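Local coordinates for protein lactate racemase (PDB 2YJG) that interconverts the D- and L-isomers of lactate, using a nickel pincer cofactor derived from nicotinic acid mononucleotide, at residues 76-81 against 237-242; 184-189 against 229-234; 208-213 against 218-223. All coordinates share one frame; numbering follows the deposited sequence.

Interaction 1: residues 76-81 against 237-242; sequences PVPSRI and LNVVID. With SO4 (sulfate ion), chain D.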
ATOM      1  N   PRO A  76     -12.652 -11.308   8.522  1.00 24.65           N
ATOM      2  CA  PRO A  76     -11.458 -12.124   8.782  1.00 24.69           C
ATOM      3  C   PRO A  76     -10.951 -13.015   7.653  1.00 23.68           C
ATOM      4  O   PRO A  76     -10.205 -13.969   7.918  1.00 24.25           O
ATOM      5  CB  PRO A  76     -11.904 -12.977   9.969  1.00 25.47           C
ATOM      6  CG  PRO A  76     -13.307 -13.234   9.692  1.00 24.43           C
ATOM      7  CD  PRO A  76     -13.855 -11.928   9.103  1.00 25.90           C
ATOM      8  N   VAL A  77     -11.312 -12.720   6.409  1.00 21.29           N
ATOM      9  CA  VAL A  77     -10.836 -13.507   5.280  1.00 20.22           C
ATOM     10  C   VAL A  77      -9.283 -13.510   5.220  1.00 19.53           C
ATOM     11  O   VAL A  77      -8.624 -12.460   5.223  1.00 18.84           O
ATOM     12  CB  VAL A  77     -11.442 -13.024   3.953  1.00 19.05           C
ATOM     13  CG1 VAL A  77     -10.957 -13.887   2.820  1.00 20.21           C
ATOM     14  CG2 VAL A  77     -12.959 -12.978   4.008  1.00 19.82           C
ATOM     15  N   PRO A  78      -8.676 -14.700   5.220  1.00 20.58           N
ATOM     16  CA  PRO A  78      -7.229 -14.815   5.247  1.00 20.05           C
ATOM     17  C   PRO A  78      -6.645 -14.624   3.858  1.00 19.16           C
ATOM     18  O   PRO A  78      -6.092 -15.547   3.266  1.00 18.45           O
ATOM     19  CB  PRO A  78      -6.989 -16.233   5.758  1.00 20.68           C
ATOM     20  CG  PRO A  78      -8.179 -16.999   5.323  1.00 20.23           C
ATOM     21  CD  PRO A  78      -9.339 -16.018   5.280  1.00 21.03           C
ATOM     22  N   SER A  79      -6.769 -13.415   3.329  1.00 18.74           N
ATOM     23  CA  SER A  79      -6.447 -13.202   1.926  1.00 18.03           C
ATOM     24  C   SER A  79      -4.975 -13.284   1.553  1.00 19.00           C
ATOM     25  O   SER A  79      -4.659 -13.448   0.377  1.00 17.56           O
ATOM     26  CB  SER A  79      -7.064 -11.888   1.432  1.00 18.85           C
ATOM     27  OG  SER A  79      -8.468 -11.868   1.618  1.00 17.19           O
ATOM     28  N   ARG A  80      -4.061 -13.115   2.518  1.00 19.68           N
ATOM     29  CA  ARG A  80      -2.647 -13.344   2.230  1.00 20.15           C
ATOM     30  C   ARG A  80      -2.421 -14.770   1.721  1.00 19.68           C
ATOM     31  O   ARG A  80      -1.473 -15.044   1.035  1.00 19.78           O
ATOM     32  CB  ARG A  80      -1.776 -13.084   3.484  1.00 21.06           C
ATOM     33  CG  ARG A  80      -1.693 -11.661   3.926  1.00 24.12           C
ATOM     34  CD  ARG A  80      -1.300 -11.569   5.439  1.00 27.02           C
ATOM     35  NE  ARG A  80      -1.131 -10.181   5.925  1.00 30.55           N
ATOM     36  CZ  ARG A  80      -0.045  -9.410   5.741  1.00 30.88           C
ATOM     37  NH1 ARG A  80       0.999  -9.842   5.049  1.00 27.51           N
ATOM     38  NH2 ARG A  80      -0.006  -8.168   6.239  1.00 33.15           N
ATOM     39  N   ILE A  81      -3.281 -15.703   2.114  1.00 18.49           N
ATOM     40  CA  ILE A  81      -3.146 -17.073   1.689  1.00 18.26           C
ATOM     41  C   ILE A  81      -3.953 -17.309   0.410  1.00 16.72           C
ATOM     42  O   ILE A  81      -3.450 -17.853  -0.583  1.00 14.65           O
ATOM     43  CB  ILE A  81      -3.599 -18.031   2.769  1.00 19.08           C
ATOM     44  CG1 ILE A  81      -2.630 -17.976   3.985  1.00 21.57           C
ATOM     45  CG2 ILE A  81      -3.690 -19.428   2.145  1.00 18.97           C
ATOM     46  CD1 ILE A  81      -3.167 -18.638   5.263  1.00 23.94           C
ATOM     47  N   LEU A 237     -14.380 -18.861  -4.181  1.00 12.45           N
ATOM     48  CA  LEU A 237     -13.547 -19.671  -3.269  1.00 13.12           C
ATOM     49  C   LEU A 237     -14.013 -19.154  -1.937  1.00 13.81           C
ATOM     50  O   LEU A 237     -13.884 -17.957  -1.658  1.00 14.88           O
ATOM     51  CB  LEU A 237     -12.051 -19.435  -3.465  1.00 12.16           C
ATOM     52  CG  LEU A 237     -11.180 -19.916  -2.301  1.00 16.45           C
ATOM     53  CD1 LEU A 237     -11.248 -21.444  -2.212  1.00 12.42           C
ATOM     54  CD2 LEU A 237      -9.753 -19.419  -2.305  1.00 18.57           C
ATOM     55  N   ASN A 238     -14.636 -20.006  -1.148  1.00 13.87           N
ATOM     56  CA  ASN A 238     -15.015 -19.609   0.234  1.00 14.67           C
ATOM     57  C   ASN A 238     -14.354 -20.545   1.253  1.00 14.62           C
ATOM     58  O   ASN A 238     -14.413 -21.751   1.085  1.00 15.81           O
ATOM     59  CB  ASN A 238     -16.527 -19.681   0.436  1.00 15.44           C
ATOM     60  CG  ASN A 238     -17.280 -18.489  -0.096  1.00 16.88           C
ATOM     61  OD1 ASN A 238     -16.752 -17.588  -0.772  1.00 19.35           O
ATOM     62  ND2 ASN A 238     -18.547 -18.493   0.194  1.00 10.69           N
ATOM     63  N   VAL A 239     -13.744 -19.984   2.282  1.00 14.58           N
ATOM     64  CA  VAL A 239     -13.108 -20.734   3.324  1.00 14.89           C
ATOM     65  C   VAL A 239     -13.997 -20.810   4.570  1.00 14.75           C
ATOM     66  O   VAL A 239     -14.960 -20.058   4.743  1.00 15.27           O
ATOM     67  CB  VAL A 239     -11.715 -20.192   3.681  1.00 14.24           C
ATOM     68  CG1 VAL A 239     -10.690 -20.422   2.542  1.00 15.20           C
ATOM     69  CG2 VAL A 239     -11.742 -18.727   4.120  1.00 13.61           C
ATOM     70  N   VAL A 240     -13.682 -21.794   5.386  1.00 15.21           N
ATOM     71  CA  VAL A 240     -14.237 -21.918   6.713  1.00 14.62           C
ATOM     72  C   VAL A 240     -13.023 -21.819   7.613  1.00 15.57           C
ATOM     73  O   VAL A 240     -12.020 -22.488   7.406  1.00 14.66           O
ATOM     74  CB  VAL A 240     -14.972 -23.187   6.902  1.00 14.45           C
ATOM     75  CG1 VAL A 240     -15.414 -23.290   8.360  1.00 14.88           C
ATOM     76  CG2 VAL A 240     -16.195 -23.266   5.937  1.00  9.92           C
ATOM     77  N   ILE A 241     -13.117 -20.981   8.628  1.00 16.38           N
ATOM     78  CA  ILE A 241     -11.978 -20.683   9.455  1.00 16.98           C
ATOM     79  C   ILE A 241     -12.350 -20.933  10.934  1.00 20.11           C
ATOM     80  O   ILE A 241     -13.520 -20.855  11.307  1.00 20.41           O
ATOM     81  CB  ILE A 241     -11.454 -19.219   9.218  1.00 17.73           C
ATOM     82  CG1 ILE A 241     -12.517 -18.165   9.579  1.00 18.49           C
ATOM     83  CG2 ILE A 241     -11.020 -18.994   7.764  1.00 18.69           C
ATOM     84  CD1 ILE A 241     -12.027 -16.612   9.638  1.00 20.57           C
ATOM     85  N   ASP A 242     -11.343 -21.236  11.752  1.00 22.22           N
ATOM     86  CA  ASP A 242     -11.547 -21.448  13.179  1.00 25.18           C
ATOM     87  C   ASP A 242     -11.453 -20.130  13.938  1.00 25.78           C
ATOM     88  O   ASP A 242     -11.280 -19.071  13.332  1.00 24.81           O
ATOM     89  CB  ASP A 242     -10.582 -22.542  13.705  1.00 24.36           C
ATOM     90  CG  ASP A 242      -9.112 -22.135  13.694  1.00 26.30           C
ATOM     91  OD1 ASP A 242      -8.780 -20.958  13.505  1.00 26.27           O
ATOM     92  OD2 ASP A 242      -8.242 -23.041  13.869  1.00 24.62           O
TER
HETATM   93  S   SO4 D1428       3.703  -7.030   5.218  1.00 32.19           S
HETATM   94  O1  SO4 D1428       3.832  -8.251   4.461  1.00 37.57           O
HETATM   95  O2  SO4 D1428       4.845  -6.699   6.033  1.00 36.44           O
HETATM   96  O3  SO4 D1428       3.423  -5.886   4.373  1.00 40.70           O
HETATM   97  O4  SO4 D1428       2.550  -7.104   6.083  1.00 37.83           O

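Interaction 2: residues 184-189 against 229-234; sequences KSILPG and KKANLA. With EDO (1,2-ethanediol), chain F.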
ATOM      1  N   LYS A 184     -23.150 -12.941  -1.023  1.00 14.61           N
ATOM      2  CA  LYS A 184     -22.956 -11.683  -0.267  1.00 15.42           C
ATOM      3  C   LYS A 184     -21.811 -10.798  -0.760  1.00 15.88           C
ATOM      4  O   LYS A 184     -21.739  -9.587  -0.440  1.00 16.43           O
ATOM      5  CB  LYS A 184     -22.816 -11.930   1.251  1.00 16.49           C
ATOM      6  CG  LYS A 184     -24.142 -12.016   1.954  1.00 18.37           C
ATOM      7  CD  LYS A 184     -24.076 -11.930   3.500  1.00 18.26           C
ATOM      8  CE  LYS A 184     -23.963 -10.508   3.977  1.00 21.13           C
ATOM      9  NZ  LYS A 184     -24.054 -10.499   5.442  1.00 21.12           N
ATOM     10  N   SER A 185     -20.900 -11.383  -1.515  1.00 15.53           N
ATOM     11  CA  SER A 185     -19.888 -10.580  -2.210  1.00 14.36           C
ATOM     12  C   SER A 185     -20.548  -9.585  -3.203  1.00 15.01           C
ATOM     13  O   SER A 185     -19.934  -8.578  -3.544  1.00 14.19           O
ATOM     14  CB  SER A 185     -18.875 -11.482  -2.913  1.00 14.28           C
ATOM     15  OG  SER A 185     -18.144 -12.240  -1.960  1.00 15.37           O
ATOM     16  N   ILE A 186     -21.746  -9.898  -3.705  1.00 15.32           N
ATOM     17  CA  ILE A 186     -22.451  -9.023  -4.612  1.00 15.22           C
ATOM     18  C   ILE A 186     -23.388  -8.090  -3.862  1.00 14.83           C
ATOM     19  O   ILE A 186     -23.237  -6.888  -3.969  1.00 14.40           O
ATOM     20  CB  ILE A 186     -23.231  -9.772  -5.682  1.00 16.50           C
ATOM     21  CG1 ILE A 186     -22.330 -10.816  -6.353  1.00 16.39           C
ATOM     22  CG2 ILE A 186     -23.952  -8.779  -6.619  1.00 11.62           C
ATOM     23  CD1 ILE A 186     -21.131 -10.253  -7.193  1.00 16.62           C
ATOM     24  N   LEU A 187     -24.330  -8.647  -3.093  1.00 14.87           N
ATOM     25  CA  LEU A 187     -25.273  -7.839  -2.339  1.00 14.80           C
ATOM     26  C   LEU A 187     -25.214  -8.358  -0.890  1.00 14.94           C
ATOM     27  O   LEU A 187     -25.602  -9.484  -0.625  1.00 14.68           O
ATOM     28  CB  LEU A 187     -26.675  -7.983  -2.934  1.00 14.76           C
ATOM     29  CG  LEU A 187     -27.854  -7.262  -2.282  1.00 17.30           C
ATOM     30  CD1 LEU A 187     -27.690  -5.754  -2.320  1.00 20.04           C
ATOM     31  CD2 LEU A 187     -29.220  -7.708  -2.871  1.00 16.91           C
ATOM     32  N   PRO A 188     -24.668  -7.558   0.047  1.00 16.45           N
ATOM     33  CA  PRO A 188     -24.349  -6.154  -0.102  1.00 15.11           C
ATOM     34  C   PRO A 188     -22.980  -5.744  -0.668  1.00 15.13           C
ATOM     35  O   PRO A 188     -22.754  -4.544  -0.899  1.00 15.02           O
ATOM     36  CB  PRO A 188     -24.499  -5.647   1.321  1.00 16.23           C
ATOM     37  CG  PRO A 188     -24.006  -6.876   2.222  1.00 18.06           C
ATOM     38  CD  PRO A 188     -24.286  -8.090   1.378  1.00 17.96           C
ATOM     39  N   GLY A 189     -22.056  -6.675  -0.857  1.00 14.21           N
ATOM     40  CA  GLY A 189     -20.646  -6.339  -0.915  1.00 14.26           C
ATOM     41  C   GLY A 189     -20.209  -5.266  -1.904  1.00 14.78           C
ATOM     42  O   GLY A 189     -19.371  -4.398  -1.568  1.00 15.73           O
ATOM     43  N   LYS A 229     -26.576 -13.943  -9.553  1.00 19.97           N
ATOM     44  CA  LYS A 229     -26.879 -14.422 -10.917  1.00 22.66           C
ATOM     45  C   LYS A 229     -26.834 -13.328 -11.970  1.00 23.01           C
ATOM     46  O   LYS A 229     -26.162 -13.498 -13.016  1.00 22.88           O
ATOM     47  CB  LYS A 229     -28.246 -15.145 -10.997  1.00 23.31           C
ATOM     48  CG  LYS A 229     -28.384 -16.254 -10.002  1.00 28.99           C
ATOM     49  CD  LYS A 229     -29.103 -17.513 -10.537  1.00 35.62           C
ATOM     50  CE  LYS A 229     -30.598 -17.279 -10.803  1.00 37.37           C
ATOM     51  NZ  LYS A 229     -31.404 -18.574 -10.625  1.00 38.40           N
ATOM     52  N   LYS A 230     -27.487 -12.201 -11.681  1.00 23.61           N
ATOM     53  CA  LYS A 230     -27.559 -11.071 -12.592  1.00 23.21           C
ATOM     54  C   LYS A 230     -26.201 -10.403 -12.771  1.00 22.39           C
ATOM     55  O   LYS A 230     -25.981  -9.734 -13.778  1.00 21.70           O
ATOM     56  CB  LYS A 230     -28.495  -9.959 -12.087  1.00 24.99           C
ATOM     57  CG  LYS A 230     -30.007 -10.164 -12.184  1.00 28.44           C
ATOM     58  CD  LYS A 230     -30.481 -10.498 -13.594  1.00 31.19           C
ATOM     59  CE  LYS A 230     -30.984  -9.321 -14.408  1.00 35.57           C
ATOM     60  NZ  LYS A 230     -31.761  -9.866 -15.555  1.00 36.31           N
ATOM     61  N   ALA A 231     -25.345 -10.522 -11.756  1.00 19.79           N
ATOM     62  CA  ALA A 231     -23.956 -10.053 -11.833  1.00 19.82           C
ATOM     63  C   ALA A 231     -23.017 -10.961 -12.597  1.00 17.87           C
ATOM     64  O   ALA A 231     -21.835 -10.596 -12.730  1.00 18.87           O
ATOM     65  CB  ALA A 231     -23.399  -9.878 -10.404  1.00 18.23           C
ATOM     66  N   ASN A 232     -23.489 -12.156 -12.966  1.00 17.67           N
ATOM     67  CA  ASN A 232     -22.686 -13.226 -13.612  1.00 18.68           C
ATOM     68  C   ASN A 232     -21.442 -13.607 -12.770  1.00 17.05           C
ATOM     69  O   ASN A 232     -20.368 -13.853 -13.289  1.00 15.75           O
ATOM     70  CB  ASN A 232     -22.286 -12.844 -15.075  1.00 19.46           C
ATOM     71  CG  ASN A 232     -23.526 -12.553 -15.982  1.00 22.45           C
ATOM     72  OD1 ASN A 232     -23.741 -11.420 -16.476  1.00 27.02           O
ATOM     73  ND2 ASN A 232     -24.355 -13.571 -16.144  1.00 23.44           N
ATOM     74  N   LEU A 233     -21.626 -13.692 -11.452  1.00 16.55           N
ATOM     75  CA  LEU A 233     -20.640 -14.322 -10.581  1.00 17.14           C
ATOM     76  C   LEU A 233     -20.433 -15.774 -10.985  1.00 18.26           C
ATOM     77  O   LEU A 233     -21.282 -16.658 -10.780  1.00 19.10           O
ATOM     78  CB  LEU A 233     -21.064 -14.178  -9.078  1.00 16.20           C
ATOM     79  CG  LEU A 233     -20.115 -14.716  -8.009  1.00 15.21           C
ATOM     80  CD1 LEU A 233     -18.726 -14.014  -8.082  1.00 15.79           C
ATOM     81  CD2 LEU A 233     -20.722 -14.559  -6.577  1.00 15.23           C
ATOM     82  N   ALA A 234     -19.264 -16.036 -11.548  1.00 19.00           N
ATOM     83  CA  ALA A 234     -18.977 -17.283 -12.254  1.00 18.69           C
ATOM     84  C   ALA A 234     -18.215 -18.324 -11.436  1.00 18.02           C
ATOM     85  O   ALA A 234     -18.242 -19.528 -11.712  1.00 16.01           O
ATOM     86  CB  ALA A 234     -18.186 -16.937 -13.526  1.00 19.26           C
TER
HETATM   87  C1  EDO F1430     -23.893  -7.173   7.389  1.00 42.04           C
HETATM   88  O1  EDO F1430     -23.878  -7.956   6.189  1.00 40.05           O
HETATM   89  C2  EDO F1430     -25.229  -7.289   8.085  1.00 41.08           C
HETATM   90  O2  EDO F1430     -25.734  -5.970   8.309  1.00 41.45           O

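Interaction 3: residues 208-213 against 218-223; sequences PYARTG and NPIHRD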
ATOM      1  N   PRO A 208     -40.259 -14.967   8.897  1.00 13.65           N
ATOM      2  CA  PRO A 208     -39.827 -15.950   9.865  1.00 13.52           C
ATOM      3  C   PRO A 208     -38.625 -16.792   9.429  1.00 12.15           C
ATOM      4  O   PRO A 208     -38.019 -17.503  10.262  1.00 12.43           O
ATOM      5  CB  PRO A 208     -41.070 -16.832  10.037  1.00 14.98           C
ATOM      6  CG  PRO A 208     -41.998 -16.489   8.910  1.00 16.85           C
ATOM      7  CD  PRO A 208     -41.678 -15.126   8.485  1.00 14.29           C
ATOM      8  N   TYR A 209     -38.253 -16.674   8.151  1.00 12.01           N
ATOM      9  CA  TYR A 209     -37.095 -17.357   7.584  1.00 12.38           C
ATOM     10  C   TYR A 209     -35.817 -16.562   7.592  1.00 10.74           C
ATOM     11  O   TYR A 209     -34.804 -17.087   7.166  1.00 12.52           O
ATOM     12  CB  TYR A 209     -37.367 -17.866   6.128  1.00 12.92           C
ATOM     13  CG  TYR A 209     -38.458 -18.902   6.103  1.00 12.90           C
ATOM     14  CD1 TYR A 209     -38.153 -20.233   6.425  1.00 12.28           C
ATOM     15  CD2 TYR A 209     -39.796 -18.563   5.842  1.00 13.76           C
ATOM     16  CE1 TYR A 209     -39.136 -21.216   6.486  1.00 15.93           C
ATOM     17  CE2 TYR A 209     -40.804 -19.570   5.879  1.00 14.94           C
ATOM     18  CZ  TYR A 209     -40.439 -20.902   6.175  1.00 16.33           C
ATOM     19  OH  TYR A 209     -41.343 -21.935   6.266  1.00 18.24           O
ATOM     20  N   ALA A 210     -35.856 -15.306   8.024  1.00  9.94           N
ATOM     21  CA  ALA A 210     -34.687 -14.451   8.104  1.00  9.44           C
ATOM     22  C   ALA A 210     -34.040 -14.706   9.471  1.00  9.69           C
ATOM     23  O   ALA A 210     -34.249 -13.956  10.430  1.00  9.96           O
ATOM     24  CB  ALA A 210     -35.134 -12.946   7.937  1.00  8.08           C
ATOM     25  N   ARG A 211     -33.377 -15.858   9.576  1.00 11.33           N
ATOM     26  CA  ARG A 211     -32.864 -16.366  10.854  1.00 10.00           C
ATOM     27  C   ARG A 211     -31.523 -17.093  10.655  1.00 12.23           C
ATOM     28  O   ARG A 211     -31.156 -17.494   9.542  1.00  9.55           O
ATOM     29  CB  ARG A 211     -33.828 -17.380  11.446  1.00 11.60           C
ATOM     30  CG  ARG A 211     -35.140 -16.801  11.955  1.00 12.61           C
ATOM     31  CD  ARG A 211     -35.046 -15.796  12.971  1.00 15.73           C
ATOM     32  NE  ARG A 211     -36.430 -15.512  13.365  1.00 15.30           N
ATOM     33  CZ  ARG A 211     -37.242 -14.705  12.691  1.00 16.53           C
ATOM     34  NH1 ARG A 211     -36.778 -13.981  11.660  1.00 11.00           N
ATOM     35  NH2 ARG A 211     -38.506 -14.570  13.118  1.00 19.08           N
ATOM     36  N   THR A 212     -30.824 -17.287  11.764  1.00 11.34           N
ATOM     37  CA  THR A 212     -29.511 -17.981  11.724  1.00 10.46           C
ATOM     38  C   THR A 212     -29.602 -19.342  11.083  1.00 10.39           C
ATOM     39  O   THR A 212     -30.433 -20.152  11.457  1.00 10.29           O
ATOM     40  CB  THR A 212     -29.027 -18.155  13.123  1.00  9.85           C
ATOM     41  OG1 THR A 212     -29.224 -16.924  13.820  1.00  8.48           O
ATOM     42  CG2 THR A 212     -27.555 -18.472  13.176  1.00 11.76           C
ATOM     43  N   GLY A 213     -28.694 -19.571  10.135  1.00 11.29           N
ATOM     44  CA  GLY A 213     -28.572 -20.813   9.442  1.00 12.52           C
ATOM     45  C   GLY A 213     -29.699 -21.225   8.509  1.00 12.72           C
ATOM     46  O   GLY A 213     -29.747 -22.395   8.071  1.00 12.71           O
ATOM     47  N   ASN A 218     -35.810 -17.805   2.752  1.00 13.36           N
ATOM     48  CA  ASN A 218     -35.266 -16.552   3.345  1.00 14.26           C
ATOM     49  C   ASN A 218     -35.242 -15.475   2.272  1.00 12.75           C
ATOM     50  O   ASN A 218     -34.499 -15.599   1.295  1.00 12.32           O
ATOM     51  CB  ASN A 218     -33.844 -16.753   3.945  1.00 13.05           C
ATOM     52  CG  ASN A 218     -33.289 -15.515   4.580  1.00 13.24           C
ATOM     53  OD1 ASN A 218     -33.761 -14.404   4.302  1.00 13.85           O
ATOM     54  ND2 ASN A 218     -32.347 -15.684   5.536  1.00 12.88           N
ATOM     55  N   PRO A 219     -36.094 -14.440   2.405  1.00 13.73           N
ATOM     56  CA  PRO A 219     -36.230 -13.516   1.275  1.00 13.68           C
ATOM     57  C   PRO A 219     -35.018 -12.624   1.062  1.00 12.64           C
ATOM     58  O   PRO A 219     -34.830 -12.160  -0.042  1.00 12.25           O
ATOM     59  CB  PRO A 219     -37.435 -12.668   1.680  1.00 14.97           C
ATOM     60  CG  PRO A 219     -37.423 -12.676   3.169  1.00 13.29           C
ATOM     61  CD  PRO A 219     -37.014 -14.068   3.499  1.00 16.45           C
ATOM     62  N   ILE A 220     -34.229 -12.395   2.115  1.00 11.96           N
ATOM     63  CA  ILE A 220     -32.992 -11.611   2.031  1.00 13.22           C
ATOM     64  C   ILE A 220     -32.042 -12.364   1.126  1.00 13.11           C
ATOM     65  O   ILE A 220     -31.503 -11.845   0.139  1.00 14.71           O
ATOM     66  CB  ILE A 220     -32.314 -11.385   3.445  1.00 12.64           C
ATOM     67  CG1 ILE A 220     -33.254 -10.587   4.312  1.00 15.62           C
ATOM     68  CG2 ILE A 220     -31.014 -10.615   3.243  1.00 10.83           C
ATOM     69  CD1 ILE A 220     -33.026 -10.523   5.812  1.00 15.58           C
ATOM     70  N   HIS A 221     -31.903 -13.635   1.438  1.00 14.64           N
ATOM     71  CA  HIS A 221     -31.075 -14.570   0.683  1.00 14.36           C
ATOM     72  C   HIS A 221     -31.565 -14.733  -0.741  1.00 14.63           C
ATOM     73  O   HIS A 221     -30.781 -14.731  -1.712  1.00 16.06           O
ATOM     74  CB  HIS A 221     -31.050 -15.901   1.398  1.00 14.00           C
ATOM     75  CG  HIS A 221     -30.281 -16.954   0.675  1.00 13.28           C
ATOM     76  ND1 HIS A 221     -28.921 -16.867   0.458  1.00 12.56           N
ATOM     77  CD2 HIS A 221     -30.691 -18.099   0.101  1.00 16.35           C
ATOM     78  CE1 HIS A 221     -28.532 -17.942  -0.197  1.00 12.48           C
ATOM     79  NE2 HIS A 221     -29.586 -18.707  -0.424  1.00 14.89           N
ATOM     80  N   ARG A 222     -32.874 -14.792  -0.923  1.00 16.42           N
ATOM     81  CA  ARG A 222     -33.425 -14.870  -2.289  1.00 15.63           C
ATOM     82  C   ARG A 222     -33.013 -13.690  -3.178  1.00 15.35           C
ATOM     83  O   ARG A 222     -32.638 -13.887  -4.338  1.00 16.32           O
ATOM     84  CB  ARG A 222     -34.978 -14.958  -2.201  1.00 17.29           C
ATOM     85  CG  ARG A 222     -35.656 -15.080  -3.565  1.00 20.49           C
ATOM     86  CD  ARG A 222     -37.229 -15.099  -3.507  1.00 27.87           C
ATOM     87  NE  ARG A 222     -37.818 -15.143  -4.866  1.00 35.31           N
ATOM     88  CZ  ARG A 222     -39.100 -14.864  -5.178  1.00 40.24           C
ATOM     89  NH1 ARG A 222     -39.981 -14.471  -4.254  1.00 42.86           N
ATOM     90  NH2 ARG A 222     -39.510 -14.965  -6.441  1.00 40.87           N
ATOM     91  N   ASP A 223     -33.122 -12.463  -2.666  1.00 14.39           N
ATOM     92  CA  ASP A 223     -32.644 -11.274  -3.410  1.00 14.37           C
ATOM     93  C   ASP A 223     -31.146 -11.329  -3.684  1.00 15.13           C
ATOM     94  O   ASP A 223     -30.724 -10.955  -4.788  1.00 14.81           O
ATOM     95  CB  ASP A 223     -33.066  -9.947  -2.717  1.00 14.07           C
ATOM     96  CG  ASP A 223     -34.472  -9.460  -3.179  1.00 16.84           C
ATOM     97  OD1 ASP A 223     -35.243 -10.258  -3.818  1.00 19.49           O
ATOM     98  OD2 ASP A 223     -34.763  -8.303  -2.917  1.00 20.06           O
TER

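Interaction 1: residues 76-81 against 237-242
Two prolines leading into helix 79-91 pack against the end of strand 233-241, in the mixed sheet that also holds strands 66-71 and 164-170. The contact is wholly apolar: Pro76 and Pro78 meet Ile241 and Val239, which lie two residues apart on the strand and point to the same side. Pro76 takes the end of Ile241, whose CD1 comes within 3.6 Å of Pro76 CG and equally near its carbonyl O; the isoleucine lies across Pro76, nearly perpendicular to it. Ile241 reaches this far because CG1 sits between its backbone N and carbonyl carbon (chi1 62°) and the chain then runs out extended (chi2 169°). That leaves the shorter branch, CG2, for the other proline, 4.2 Å from Pro78 CD. Pro78 and Val239 run alongside each other, oppositely directed, Val239 CG2 lying 3.8 Å from Pro78 CD. Pro78 is both the centre of an inverse gamma turn and the N-cap residue of helix 79-91, so the strand packs against the very start of the helix. Ile247 of strand 247-253 touches both Pro78 and Val239, and Phe170 of strand 164-170 lies against Pro76. Pro76 directly follows Arg75, a cofactor-binding residue by similarity. Beyond the packing, Arg80 stretches to a sulfate probably left from crystallisation, which Lys117 and Glu122 N also bind. The Arg80 guanidinium meets the sulfate at its edge, through weak bonds from NH1 and one firm bond from Arg80 NH2 to sulfate O4 at 2.8 Å, with an N-H...O angle of 159°.

Interaction 2: residues 184-189 against 229-234
With its CG1 beside the backbone N and anti to the carbonyl carbon (chi1 -50°), Ile186 spreads its two branches toward the 229-234 segment, and a second turn at chi2 (-66°) brings CD1 round to Ala231. There CD1 is 3.9 Å from Ala231 CB, and the other branch tip, Ile186 CG2, is 4.0 Å from the same methyl. Ala231 CB is thus met by both branch ends of one side chain. Leu233 joins from the far side of the helix-to-strand turn. Its CG stands opposite the backbone N (chi1 -177°), which carries CD2 to 4.1 Å from Ile186 CG1, the leucine and isoleucine passing side by side with their ends pointing contrary ways. No hydrogen bond crosses between the segments; three buried apolar side chains make the whole contact. Ala231 and Leu233 can both face Ile186 because the chain turns sharply between them: Asn232, with positive phi, ends helix 219-230 in a Schellman motif and points away. Around Ile186 the packing is completed by Ala227 and Ala228 of helix 219-230, Ile155 of strand 152-156, and Leu165 and Ile69 of two neighbouring strands. Two residues before Ile186, Lys184, the covalent cofactor attachment residue by similarity, turns away from this packing. In this apoprotein its NZ is hydrogen-bonded, at 2.7 Å, to O1 of an ethanediol probably taken up from the crystallisation liquor. The lysine-bearing loop is thus seated, two residues on, by Ile186 on the Schellman-terminated end of helix 219-230 and the strand that follows.

Interaction 3: residues 208-213 against 218-223
Polar atoms crowd round Asn218, yet no hydrogen bond joins the two segments. Its ND2 lies 3.3 Å from Tyr209 O at an angle too poor for a bond, and donates instead to the carbonyls of Phe176 and Val214. Its OD1 caps helix 219-230, accepting from Ile220 N at 3.0 Å, with the donor tilted 30° from the carbonyl plane, and weakly from His221 N. A chi1 of -179° sets CG beside the carbonyl carbon, on the side where the helix starts, and OD1 faces the N-H groups of Ile220 and His221. An alanine in its place is likely to leave those N-H groups without their cap and the carbonyls of Phe176 and Val214 without this donor. Van der Waals contacts do the rest: Tyr209 CB sits 3.7 Å from Asn218 CA, while Ala210 CB meets Ile220 CD1 at 3.9 Å. Within the loop, Arg211 NH1 bonds to Ala210 O at 2.8 Å, from above that carbonyl's plane, and Pro208 O lies over a face of the guanidinium. The segments thus join the loop after helix 202-206 to the start of helix 219-230, where Phe204 and Ile205 of the former helix pack on Ile220.

Overall arrangement
Along the chain the three contacts are set one within another: interaction 1 spans the longest stretch, interaction 2 falls inside it, and interaction 3 lies innermost. Helix 219-230 links interactions 3 and 2, and strand 233-241 links 2 and 1. The helix begins at interaction 3 and ends at interaction 2, whose centres are about 17 Å apart and which touch where Leu187 CD2 packs on Asp223 O (4.1 Å). The strand then leads from interaction 2 to interaction 1, with centres about 18 Å apart, while interactions 1 and 3 do not touch. One helix-turn-strand unit therefore ties three loops together, including those carrying Arg75 and Lys184, both cofactor-binding by similarity.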